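Local coordinates for protein UDP-D-quinovosamine 4-dehydrogenase (Vibrio fischeri, PDB 3NKL) that probably works as a membrane-bound oxidoreductase and lyase in nucleotide-sugar metabolism, the part present here being a soluble Rossmann-like domain of the longer protein, at residues 8-13 against 33-38; 19-24 against 45-50; 69-74 against 93-98; 83-88 against 119-124. One frame throughout, in Å; residues are numbered along the deposited sequence. Where two conformers were deposited one is given.

Contact 1: residues 8-13 against 33-38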
loop_
_atom_site.group_PDB
_atom_site.type_symbol
_atom_site.label_atom_id
_atom_site.label_comp_id
_atom_site.label_asym_id
_atom_site.label_seq_id
_atom_site.Cartn_x
_atom_site.Cartn_y
_atom_site.Cartn_z
ATOM N N LEU B 8 11.044 -12.105 6.856
ATOM C CA LEU B 8 10.916 -10.733 6.416
ATOM C C LEU B 8 9.521 -10.552 5.840
ATOM O O LEU B 8 8.943 -11.494 5.272
ATOM C CB LEU B 8 11.924 -10.389 5.317
ATOM C CG LEU B 8 13.409 -10.589 5.631
ATOM C CD1 LEU B 8 14.224 -10.341 4.373
ATOM C CD2 LEU B 8 13.826 -9.635 6.745
ATOM N N ILE B 9 8.994 -9.339 5.966
ATOM C CA ILE B 9 7.723 -8.999 5.315
ATOM C C ILE B 9 8.019 -8.041 4.183
ATOM O O ILE B 9 8.602 -6.972 4.397
ATOM C CB ILE B 9 6.738 -8.330 6.285
ATOM C CG1 ILE B 9 6.335 -9.324 7.383
ATOM C CG2 ILE B 9 5.514 -7.754 5.515
ATOM C CD1 ILE B 9 5.431 -8.730 8.443
ATOM N N TYR B 10 7.651 -8.441 2.966
ATOM C CA TYR B 10 7.849 -7.596 1.805
ATOM C C TYR B 10 6.589 -6.744 1.686
ATOM O O TYR B 10 5.518 -7.268 1.412
ATOM C CB TYR B 10 8.021 -8.462 0.551
ATOM C CG TYR B 10 8.848 -7.843 -0.551
ATOM C CD1 TYR B 10 8.419 -6.696 -1.221
ATOM C CD2 TYR B 10 10.063 -8.408 -0.928
ATOM C CE1 TYR B 10 9.174 -6.130 -2.234
ATOM C CE2 TYR B 10 10.824 -7.850 -1.949
ATOM C CZ TYR B 10 10.384 -6.716 -2.582
ATOM O OH TYR B 10 11.154 -6.185 -3.586
ATOM N N GLY B 11 6.733 -5.435 1.897
ATOM C CA GLY B 11 5.629 -4.485 1.809
ATOM C C GLY B 11 5.496 -3.799 3.160
ATOM O O GLY B 11 5.043 -4.417 4.121
ATOM N N ALA B 12 5.910 -2.536 3.235
ATOM C CA ALA B 12 5.828 -1.775 4.480
ATOM C C ALA B 12 4.740 -0.703 4.446
ATOM O O ALA B 12 4.884 0.364 5.054
ATOM C CB ALA B 12 7.191 -1.148 4.830
ATOM N N GLY B 13 3.650 -0.995 3.744
ATOM C CA GLY B 13 2.502 -0.099 3.717
ATOM C C GLY B 13 1.516 -0.584 4.762
ATOM O O GLY B 13 1.852 -1.427 5.593
ATOM N N ALA B 33 12.217 -7.694 9.965
ATOM C CA ALA B 33 12.343 -6.413 9.272
ATOM C C ALA B 33 11.367 -6.426 8.120
ATOM O O ALA B 33 10.856 -7.501 7.759
ATOM C CB ALA B 33 13.757 -6.243 8.744
ATOM N N PHE B 34 11.116 -5.245 7.546
ATOM C CA PHE B 34 10.344 -5.105 6.326
ATOM C C PHE B 34 11.272 -4.885 5.146
ATOM O O PHE B 34 12.347 -4.310 5.290
ATOM C CB PHE B 34 9.428 -3.863 6.387
ATOM C CG PHE B 34 8.305 -3.974 7.369
ATOM C CD1 PHE B 34 8.409 -3.410 8.631
ATOM C CD2 PHE B 34 7.127 -4.626 7.023
ATOM C CE1 PHE B 34 7.358 -3.496 9.527
ATOM C CE2 PHE B 34 6.072 -4.720 7.916
ATOM C CZ PHE B 34 6.182 -4.154 9.162
ATOM N N ILE B 35 10.835 -5.316 3.973
ATOM C CA ILE B 35 11.442 -4.897 2.723
ATOM C C ILE B 35 10.404 -4.038 1.986
ATOM O O ILE B 35 9.220 -4.379 1.974
ATOM C CB ILE B 35 11.804 -6.105 1.850
ATOM C CG1 ILE B 35 12.799 -7.008 2.586
ATOM C CG2 ILE B 35 12.415 -5.653 0.516
ATOM C CD1 ILE B 35 14.196 -6.401 2.688
ATOM N N ASP B 36 10.835 -2.925 1.400
ATOM C CA ASP B 36 9.927 -2.078 0.603
ATOM C C ASP B 36 10.664 -1.411 -0.560
ATOM O O ASP B 36 11.773 -0.901 -0.383
ATOM C CB ASP B 36 9.270 -1.014 1.484
ATOM C CG ASP B 36 8.015 -0.405 0.832
ATOM O OD1 ASP B 36 6.892 -0.758 1.247
ATOM O OD2 ASP B 36 8.157 0.415 -0.101
ATOM N N ASP B 37 10.044 -1.425 -1.741
ATOM C CA ASP B 37 10.629 -0.860 -2.955
ATOM C C ASP B 37 10.763 0.660 -2.871
ATOM O O ASP B 37 11.465 1.267 -3.671
ATOM C CB ASP B 37 9.768 -1.200 -4.181
ATOM C CG ASP B 37 9.736 -2.689 -4.494
ATOM O OD1 ASP B 37 10.757 -3.373 -4.273
ATOM O OD2 ASP B 37 8.689 -3.181 -4.978
ATOM N N ASP B 38 10.081 1.278 -1.912
ATOM C CA ASP B 38 10.077 2.747 -1.811
ATOM C C ASP B 38 11.336 3.258 -1.104
ATOM O O ASP B 38 11.438 3.229 0.120
ATOM C CB ASP B 38 8.801 3.228 -1.098
ATOM C CG ASP B 38 8.658 4.757 -1.074
ATOM O OD1 ASP B 38 9.648 5.482 -1.318
ATOM O OD2 ASP B 38 7.536 5.227 -0.788
#
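The carbonyl O of Ile35 receives the amide N of Gly11 at 2.7 Å. This bond is the last rung of a parallel ladder. One step back, Ile35 N binds Ile9 O, and before that Ile9 N binds Ala33 O. Just past the strand ends, side chains take over. OD1 of Asp36 takes the N-H of Ala12 on its anti lone pair, at 2.8 Å. Its other oxygen, OD2, accepts from Asp38 N in an Asx turn. Tyr10 CG is anti to its backbone N (chi1 -152°), which sets CG 4.2 Å from Ile35 CB. Ile35 CG2 sits over one face of the Tyr10 ring, toward its rim, 3.9 Å from the centroid (CH-pi). Tyr10 OH donates to Asp37 OD1 at 2.9 Å, on the syn side and 21° out of the carboxylate plane. On the other face of the sheet, Phe34 CD2 packs on Ile9 CB at 3.8 Å. Gly11 and Gly13 fit a Rossmann-type turn, a kind that often binds nucleotide phosphates. No nucleotide is bound here; the sulfate near Gly13 probably comes from the crystallisation liquor. Asp37 OD2 also forms a salt bridge with Lys40 of the second subunit. Helix 14-25 connects the two strands in a beta-alpha-beta unit. It covers Ile9 and Phe34, helix 78-89 covers Tyr10, and strands 68-71 and 49-52 lie on the outer sides of the pair.

Contact 2: residues 19-24 against 45-50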
loop_
_atom_site.group_PDB
_atom_site.type_symbol
_atom_site.label_atom_id
_atom_site.label_comp_id
_atom_site.label_asym_id
_atom_site.label_seq_id
_atom_site.Cartn_x
_atom_site.Cartn_y
_atom_site.Cartn_z
ATOM N N LEU B 19 -0.220 -7.067 8.894
ATOM C CA LEU B 19 0.311 -8.427 8.983
ATOM C C LEU B 19 1.298 -8.550 10.127
ATOM O O LEU B 19 1.241 -9.505 10.915
ATOM C CB LEU B 19 0.976 -8.849 7.676
ATOM C CG LEU B 19 1.587 -10.254 7.637
ATOM C CD1 LEU B 19 0.517 -11.318 7.777
ATOM C CD2 LEU B 19 2.344 -10.431 6.312
ATOM N N ALA B 20 2.216 -7.603 10.232
ATOM C CA ALA B 20 3.239 -7.716 11.267
ATOM C C ALA B 20 2.590 -7.788 12.656
ATOM O O ALA B 20 3.096 -8.466 13.536
ATOM C CB ALA B 20 4.245 -6.575 11.181
ATOM N N ASN B 21 1.459 -7.107 12.845
ATOM C CA ASN B 21 0.718 -7.211 14.116
ATOM C C ASN B 21 0.025 -8.552 14.284
ATOM O O ASN B 21 0.025 -9.126 15.369
ATOM C CB ASN B 21 -0.328 -6.105 14.238
ATOM C CG ASN B 21 0.283 -4.754 14.480
ATOM O OD1 ASN B 21 -0.374 -3.728 14.310
ATOM N ND2 ASN B 21 1.545 -4.739 14.881
HETATM N N MSE B 22 -0.609 -9.020 13.215
HETATM C CA MSE B 22 -1.162 -10.361 13.168
HETATM C C MSE B 22 -0.088 -11.301 13.709
HETATM O O MSE B 22 -0.289 -11.991 14.714
HETATM C CB MSE B 22 -1.474 -10.739 11.719
HETATM C CG MSE B 22 -2.680 -11.645 11.517
HETATM SE SE MSE B 22 -4.262 -10.541 11.378
HETATM C CE MSE B 22 -3.668 -9.385 9.925
ATOM N N LEU B 23 1.068 -11.297 13.049
ATOM C CA LEU B 23 2.184 -12.207 13.398
ATOM C C LEU B 23 2.763 -11.987 14.797
ATOM O O LEU B 23 2.954 -12.939 15.563
ATOM C CB LEU B 23 3.326 -12.050 12.391
ATOM C CG LEU B 23 2.961 -12.171 10.911
ATOM C CD1 LEU B 23 4.211 -12.160 10.068
ATOM C CD2 LEU B 23 2.159 -13.438 10.636
ATOM N N ARG B 24 3.102 -10.737 15.102
ATOM C CA ARG B 24 3.856 -10.430 16.314
ATOM C C ARG B 24 3.086 -10.808 17.562
ATOM O O ARG B 24 3.678 -11.189 18.571
ATOM C CB ARG B 24 4.241 -8.956 16.370
ATOM C CG ARG B 24 5.731 -8.722 16.425
ATOM C CD ARG B 24 6.021 -7.408 17.102
ATOM N NE ARG B 24 5.193 -6.355 16.536
ATOM C CZ ARG B 24 5.428 -5.796 15.358
ATOM N NH1 ARG B 24 4.635 -4.841 14.899
ATOM N NH2 ARG B 24 6.465 -6.200 14.642
ATOM N N THR B 45 11.662 3.351 10.380
ATOM C CA THR B 45 11.201 2.297 11.280
ATOM C C THR B 45 9.699 2.363 11.520
ATOM O O THR B 45 9.122 3.443 11.628
ATOM C CB THR B 45 11.919 2.337 12.634
ATOM O OG1 THR B 45 11.259 3.274 13.493
ATOM C CG2 THR B 45 13.382 2.728 12.464
HETATM N N MSE B 46 9.086 1.195 11.610
HETATM C CA MSE B 46 7.680 1.114 11.932
HETATM C C MSE B 46 7.473 0.026 12.956
HETATM O O MSE B 46 7.823 -1.131 12.744
HETATM C CB MSE B 46 6.850 0.878 10.678
HETATM C CG MSE B 46 6.752 2.115 9.822
HETATM SE SE MSE B 46 6.109 3.623 10.879
HETATM C CE MSE B 46 6.780 5.085 9.769
ATOM N N GLN B 47 6.927 0.428 14.090
ATOM C CA GLN B 47 6.725 -0.491 15.208
ATOM C C GLN B 47 7.996 -1.206 15.657
ATOM O O GLN B 47 7.967 -2.392 15.983
ATOM C CB GLN B 47 5.648 -1.520 14.875
ATOM C CG GLN B 47 4.267 -0.921 14.711
ATOM C CD GLN B 47 3.184 -1.976 14.649
ATOM O OE1 GLN B 47 3.285 -2.944 13.892
ATOM N NE2 GLN B 47 2.134 -1.793 15.444
ATOM N N GLY B 48 9.111 -0.487 15.686
ATOM C CA GLY B 48 10.344 -1.050 16.204
ATOM C C GLY B 48 11.036 -1.962 15.214
ATOM O O GLY B 48 12.098 -2.518 15.496
ATOM N N ILE B 49 10.421 -2.113 14.050
ATOM C CA ILE B 49 10.985 -2.897 12.967
ATOM C C ILE B 49 11.532 -1.901 11.968
ATOM O O ILE B 49 10.845 -0.947 11.629
ATOM C CB ILE B 49 9.872 -3.677 12.232
ATOM C CG1 ILE B 49 8.789 -4.125 13.207
ATOM C CG2 ILE B 49 10.434 -4.860 11.473
ATOM C CD1 ILE B 49 7.710 -4.930 12.550
ATOM N N THR B 50 12.743 -2.108 11.464
ATOM C CA THR B 50 13.180 -1.218 10.398
ATOM C C THR B 50 12.876 -1.759 8.987
ATOM O O THR B 50 12.682 -2.968 8.784
ATOM C CB THR B 50 14.629 -0.661 10.612
ATOM O OG1 THR B 50 15.490 -1.042 9.534
ATOM C CG2 THR B 50 15.200 -1.118 11.938
#
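Asn21 and Gln47 each carry CG anti to the carbonyl carbon (chi1 -72° and -66°), and from there their amides meet. The Gln47 chain is extended at chi2 and crosses Asn21 at about a right angle. The amide planes are 55° apart. One weak hydrogen bond, and a second that is doubtful, join them; Gln47 is poorly ordered. Gln47 NE2 gives the first to Asn21 OD1 at 3.4 Å. Asn21 ND2 faces Gln47 OE1 in a weak, strongly bent bond, doubtful because the place of OE1 is unsure. The contact joins helix 14-25, the crossover helix between strands 5-10 and 29-35, to a beta hairpin at one edge of the sheet. A type I' turn from Met46 to Ile49 closes the hairpin and carries Gln47 at its tip. Ile49 N and Met46 O bond across the turn at 3.1 Å. Arg24 bends at chi3 beside Gln47. The close approach of its tip to Ile49 CD1 is doubtful. As modelled, its guanidinium has Gln47 O over one face, toward the rim, and Ala20 O over the centre of the opposite face. Ala20 CB lies 4.1 Å from Ile49 CD1 in the model, with the same doubt about CD1. Both side chains also lie against Phe34 of strand 29-35.

Contact 3: residues 69-74 against 93-98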
loop_
_atom_site.group_PDB
_atom_site.type_symbol
_atom_site.label_atom_id
_atom_site.label_comp_id
_atom_site.label_asym_id
_atom_site.label_seq_id
_atom_site.Cartn_x
_atom_site.Cartn_y
_atom_site.Cartn_z
ATOM N N VAL B 69 9.824 -15.711 3.390
ATOM C CA VAL B 69 9.503 -14.306 3.211
ATOM C C VAL B 69 8.014 -14.199 2.911
ATOM O O VAL B 69 7.477 -14.978 2.124
ATOM C CB VAL B 69 10.376 -13.659 2.100
ATOM C CG1 VAL B 69 9.860 -12.253 1.736
ATOM C CG2 VAL B 69 11.857 -13.621 2.553
ATOM N N LEU B 70 7.341 -13.270 3.581
ATOM C CA LEU B 70 5.899 -13.096 3.432
ATOM C C LEU B 70 5.595 -11.856 2.597
ATOM O O LEU B 70 6.087 -10.769 2.890
ATOM C CB LEU B 70 5.254 -12.944 4.811
ATOM C CG LEU B 70 5.609 -14.004 5.862
ATOM C CD1 LEU B 70 4.783 -13.727 7.120
ATOM C CD2 LEU B 70 5.343 -15.392 5.337
ATOM N N LEU B 71 4.759 -12.006 1.581
ATOM C CA LEU B 71 4.422 -10.874 0.713
ATOM C C LEU B 71 3.163 -10.182 1.206
ATOM O O LEU B 71 2.125 -10.818 1.366
ATOM C CB LEU B 71 4.188 -11.336 -0.719
ATOM C CG LEU B 71 5.365 -12.048 -1.391
ATOM C CD1 LEU B 71 5.001 -12.371 -2.821
ATOM C CD2 LEU B 71 6.612 -11.184 -1.358
ATOM N N ALA B 72 3.266 -8.882 1.452
ATOM C CA ALA B 72 2.121 -8.080 1.828
ATOM C C ALA B 72 2.087 -6.872 0.889
ATOM O O ALA B 72 2.204 -5.720 1.323
ATOM C CB ALA B 72 2.228 -7.644 3.297
ATOM N N VAL B 73 1.954 -7.161 -0.408
ATOM C CA VAL B 73 1.889 -6.130 -1.441
ATOM C C VAL B 73 0.667 -6.319 -2.343
ATOM O O VAL B 73 0.796 -6.492 -3.554
ATOM C CB VAL B 73 3.156 -6.122 -2.315
ATOM C CG1 VAL B 73 4.325 -5.505 -1.535
ATOM C CG2 VAL B 73 3.492 -7.544 -2.815
ATOM N N PRO B 74 -0.526 -6.271 -1.745
ATOM C CA PRO B 74 -1.770 -6.450 -2.509
ATOM C C PRO B 74 -1.949 -5.347 -3.579
ATOM O O PRO B 74 -2.700 -5.534 -4.540
ATOM C CB PRO B 74 -2.866 -6.358 -1.433
ATOM C CG PRO B 74 -2.237 -5.603 -0.288
ATOM C CD PRO B 74 -0.779 -6.090 -0.303
ATOM N N VAL B 93 14.438 -18.942 -0.543
ATOM C CA VAL B 93 13.491 -18.856 0.553
ATOM C C VAL B 93 12.158 -19.365 0.035
ATOM O O VAL B 93 11.947 -19.440 -1.160
ATOM C CB VAL B 93 13.342 -17.424 1.056
ATOM C CG1 VAL B 93 14.701 -16.949 1.609
ATOM C CG2 VAL B 93 12.859 -16.466 -0.075
ATOM N N GLU B 94 11.297 -19.761 0.952
ATOM C CA GLU B 94 9.928 -20.103 0.655
ATOM C C GLU B 94 9.176 -18.775 0.615
ATOM O O GLU B 94 9.525 -17.826 1.347
ATOM C CB GLU B 94 9.409 -20.942 1.818
ATOM C CG GLU B 94 7.964 -21.257 1.749
ATOM C CD GLU B 94 7.547 -22.217 2.846
ATOM O OE1 GLU B 94 6.750 -23.124 2.542
ATOM O OE2 GLU B 94 8.025 -22.064 3.996
ATOM N N VAL B 95 8.167 -18.672 -0.242
ATOM C CA VAL B 95 7.462 -17.385 -0.384
ATOM C C VAL B 95 5.970 -17.598 -0.151
ATOM O O VAL B 95 5.355 -18.443 -0.824
ATOM C CB VAL B 95 7.709 -16.752 -1.774
ATOM C CG1 VAL B 95 6.944 -15.441 -1.901
ATOM C CG2 VAL B 95 9.203 -16.507 -2.001
ATOM N N LEU B 96 5.403 -16.865 0.814
ATOM C CA LEU B 96 3.976 -16.961 1.120
ATOM C C LEU B 96 3.387 -15.587 0.912
ATOM O O LEU B 96 4.100 -14.596 0.989
ATOM C CB LEU B 96 3.721 -17.369 2.572
ATOM C CG LEU B 96 4.542 -18.531 3.129
ATOM C CD1 LEU B 96 4.179 -18.787 4.607
ATOM C CD2 LEU B 96 4.249 -19.746 2.292
ATOM N N THR B 97 2.084 -15.529 0.653
ATOM C CA THR B 97 1.437 -14.245 0.374
ATOM C C THR B 97 0.108 -14.092 1.104
ATOM O O THR B 97 -0.629 -15.070 1.289
ATOM C CB THR B 97 1.182 -14.034 -1.152
ATOM O OG1 THR B 97 0.527 -12.766 -1.365
ATOM C CG2 THR B 97 0.300 -15.135 -1.721
ATOM N N ILE B 98 -0.213 -12.860 1.492
ATOM C CA ILE B 98 -1.552 -12.576 2.010
ATOM C C ILE B 98 -2.520 -12.572 0.816
ATOM O O ILE B 98 -2.072 -12.606 -0.335
ATOM C CB ILE B 98 -1.583 -11.223 2.749
ATOM C CG1 ILE B 98 -1.461 -10.048 1.769
ATOM C CG2 ILE B 98 -0.463 -11.160 3.826
ATOM C CD1 ILE B 98 -1.670 -8.677 2.483
HETATM O O HOH W 1 1.120 -9.745 -1.270
#
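Leu96 O accepts the amide N of Leu71 at 2.7 Å, the shortest of four bonds that zip strand 68-71 to strand 94-97. The others are Val69 N to Glu94 O at 3.0 Å, Leu96 N to Val69 O, and Ile98 N to Leu71 O. All four are nearly straight. Beyond the strand end, a water accepts from Val73 N at 2.8 Å and donates to Thr97 OG1. It bridges the two segments where they part. Thr97 OG1 is anti to its backbone N (chi1 179°) and also donates to Ile98 O at 2.8 Å. Lys81 NZ also hydrogen-bonds to Thr97 OG1. Packing follows the alternation of the parallel strands. On one face Leu70 and Leu96 lie side by side, with CD2 of Leu70 3.7 Å from CD1 of Leu96. On the other face the Leu71 and Val95 side chains cross obliquely, CD1 of Leu71 lying 3.7 Å from CG1 of Val95. Past the strands, Ile98 CD1 touches Ala72 CB and Pro74 CD. The two strands form a beta-alpha-beta unit of this Rossmann-like sheet with helix 78-89. That helix covers Leu71 and Val95. Helix 14-25 covers Leu70 and Ile98 from the other side, and strand 5-10 lies next to strand 68-71.

Contact 4: residues 83-88 against 119-124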
loop_
_atom_site.group_PDB
_atom_site.type_symbol
_atom_site.label_atom_id
_atom_site.label_comp_id
_atom_site.label_asym_id
_atom_site.label_seq_id
_atom_site.Cartn_x
_atom_site.Cartn_y
_atom_site.Cartn_z
ATOM N N VAL B 83 7.805 -10.188 -10.520
ATOM C CA VAL B 83 9.183 -9.710 -10.414
ATOM C C VAL B 83 9.698 -9.945 -8.996
ATOM O O VAL B 83 10.785 -10.502 -8.782
ATOM C CB VAL B 83 9.275 -8.213 -10.740
ATOM C CG1 VAL B 83 10.604 -7.653 -10.269
ATOM C CG2 VAL B 83 9.074 -7.989 -12.233
ATOM N N ILE B 84 8.898 -9.527 -8.021
ATOM C CA ILE B 84 9.239 -9.716 -6.616
ATOM C C ILE B 84 9.406 -11.205 -6.265
ATOM O O ILE B 84 10.393 -11.609 -5.635
ATOM C CB ILE B 84 8.176 -9.060 -5.719
ATOM C CG1 ILE B 84 8.270 -7.519 -5.837
ATOM C CG2 ILE B 84 8.321 -9.547 -4.258
ATOM C CD1 ILE B 84 7.143 -6.797 -5.112
ATOM N N ILE B 85 8.457 -12.021 -6.696
ATOM C CA ILE B 85 8.466 -13.438 -6.321
ATOM C C ILE B 85 9.691 -14.117 -6.900
ATOM O O ILE B 85 10.365 -14.888 -6.217
ATOM C CB ILE B 85 7.204 -14.179 -6.814
ATOM C CG1 ILE B 85 5.974 -13.765 -5.990
ATOM C CG2 ILE B 85 7.399 -15.698 -6.712
ATOM C CD1 ILE B 85 4.619 -14.067 -6.690
ATOM N N GLU B 86 10.001 -13.831 -8.154
ATOM C CA GLU B 86 11.165 -14.461 -8.771
ATOM C C GLU B 86 12.474 -14.017 -8.119
ATOM O O GLU B 86 13.401 -14.819 -7.968
ATOM C CB GLU B 86 11.173 -14.222 -10.290
ATOM C CG GLU B 86 9.966 -14.883 -10.969
ATOM C CD GLU B 86 9.998 -14.812 -12.492
ATOM O OE1 GLU B 86 11.053 -15.105 -13.103
ATOM O OE2 GLU B 86 8.951 -14.479 -13.081
ATOM N N SER B 87 12.542 -12.752 -7.719
ATOM C CA SER B 87 13.710 -12.238 -7.007
ATOM C C SER B 87 13.936 -13.008 -5.704
ATOM O O SER B 87 15.070 -13.290 -5.325
ATOM C CB SER B 87 13.585 -10.724 -6.751
ATOM O OG SER B 87 12.810 -10.415 -5.588
ATOM N N LEU B 88 12.854 -13.377 -5.030
ATOM C CA LEU B 88 12.963 -14.153 -3.791
ATOM C C LEU B 88 13.265 -15.634 -4.035
ATOM O O LEU B 88 14.023 -16.269 -3.283
ATOM C CB LEU B 88 11.669 -14.013 -2.965
ATOM C CG LEU B 88 11.373 -12.563 -2.560
ATOM C CD1 LEU B 88 9.939 -12.437 -2.059
ATOM C CD2 LEU B 88 12.359 -12.141 -1.443
ATOM N N ILE B 119 3.967 -22.586 -7.894
ATOM C CA ILE B 119 5.231 -23.001 -8.480
ATOM C C ILE B 119 5.442 -22.325 -9.842
ATOM O O ILE B 119 6.572 -22.018 -10.217
ATOM C CB ILE B 119 5.280 -24.518 -8.670
ATOM C CG1 ILE B 119 6.669 -24.947 -9.123
ATOM C CG2 ILE B 119 4.213 -24.975 -9.674
ATOM C CD1 ILE B 119 7.654 -25.016 -7.996
ATOM N N ASP B 120 4.354 -22.106 -10.577
ATOM C CA ASP B 120 4.423 -21.361 -11.829
ATOM C C ASP B 120 5.005 -19.970 -11.592
ATOM O O ASP B 120 5.918 -19.544 -12.300
ATOM C CB ASP B 120 3.039 -21.228 -12.463
ATOM C CG ASP B 120 2.584 -22.510 -13.141
ATOM O OD1 ASP B 120 3.444 -23.345 -13.497
ATOM O OD2 ASP B 120 1.359 -22.674 -13.324
ATOM N N ASP B 121 4.474 -19.265 -10.595
ATOM C CA ASP B 121 4.950 -17.919 -10.284
ATOM C C ASP B 121 6.355 -17.978 -9.703
ATOM O O ASP B 121 7.205 -17.150 -10.029
ATOM C CB ASP B 121 4.026 -17.224 -9.292
ATOM C CG ASP B 121 2.767 -16.682 -9.956
ATOM O OD1 ASP B 121 1.893 -16.129 -9.252
ATOM O OD2 ASP B 121 2.665 -16.810 -11.193
ATOM N N LEU B 122 6.593 -18.952 -8.826
ATOM C CA LEU B 122 7.903 -19.094 -8.197
ATOM C C LEU B 122 9.006 -19.235 -9.236
ATOM O O LEU B 122 10.102 -18.689 -9.083
ATOM C CB LEU B 122 7.921 -20.362 -7.328
ATOM C CG LEU B 122 9.036 -20.497 -6.287
ATOM C CD1 LEU B 122 8.895 -19.419 -5.180
ATOM C CD2 LEU B 122 8.959 -21.889 -5.691
ATOM N N LEU B 123 8.738 -20.029 -10.269
ATOM C CA LEU B 123 9.778 -20.421 -11.208
ATOM C C LEU B 123 9.727 -19.597 -12.499
ATOM O O LEU B 123 10.631 -19.668 -13.326
ATOM C CB LEU B 123 9.697 -21.933 -11.530
ATOM C CG LEU B 123 9.845 -22.887 -10.328
ATOM C CD1 LEU B 123 9.854 -24.334 -10.789
ATOM C CD2 LEU B 123 11.109 -22.592 -9.528
ATOM N N GLY B 124 8.672 -18.811 -12.662
ATOM C CA GLY B 124 8.526 -18.011 -13.860
ATOM C C GLY B 124 8.387 -18.950 -15.037
ATOM O O GLY B 124 9.197 -18.920 -15.966
HETATM O O HOH W 2 6.773 -15.339 -11.948
HETATM O O HOH W 3 12.631 -17.276 -12.747
#
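Asp121 is the first residue of 119-124 to meet helix 78-89, and it does so mainly through its backbone. Its carbonyl O has Ile85 CG2 against it at 3.6 Å and Glu86 CG close by. No direct hydrogen bond crosses the contact. Instead, a water donates to this same Asp121 O at 2.7 Å and to Glu86 OE2, so it links the two helices. The Asp121 side chain adds only its CB, which faces Ile85 CD1 at 4.1 Å. Its carboxylate stays clear of that of Glu86. The two like charges are 7.0 Å apart at Asp121 OD2 and Glu86 OE2.

At Leu122 the backbones come nearest. Its CA rests on Ile85 CG2, and its CB points away, yet CD1 still lies 4.3 Å from that methyl. The helix segments cross at -74° with their axes 8.4 Å apart. The short helix 119-123 thus lies steeply across the flank of helix 78-89 that carries Ile85 and Glu86. Helix 78-89 is the connection between strands 68-71 and 94-97 in a beta-alpha-beta unit. Ile85 also reaches inward to Leu71 of strand 68-71. Val117, from the loop before helix 119-123, packs on both Ile85 and Leu122.

Leu123 takes part through its carbonyl O. A second water donates to it and to Glu86 OE1, the latter at 2.7 Å. Gly124 leaves helical geometry with positive phi. Glu86 has CG anti to its carbonyl carbon (chi1 -64°) and a chain extended beyond CG, which carries its carboxylate to Gly124 CA, nearest at OE2, 3.6 Å away.

In the fold
Contacts 1 and 3 are the buried core. Each is a parallel strand pair of its own beta-alpha-beta unit, and they meet where strands 5-10 and 68-71 run side by side, with Tyr10 bonded to Leu70 and Ala72. Backbone ladders dominate both. Contact 1 adds two carboxylates, one at the glycine-rich turn and one on a tyrosine hydroxyl, whereas contact 3 adds a water. Contacts 2 and 4 lie on opposite sides of the chain's centre and belong to helices that cover opposite faces of the sheet. Contact 2 is partly buried and relies on weak and partly doubtful amide contacts at an edge hairpin. Contact 4 is a surface contact bridged by water.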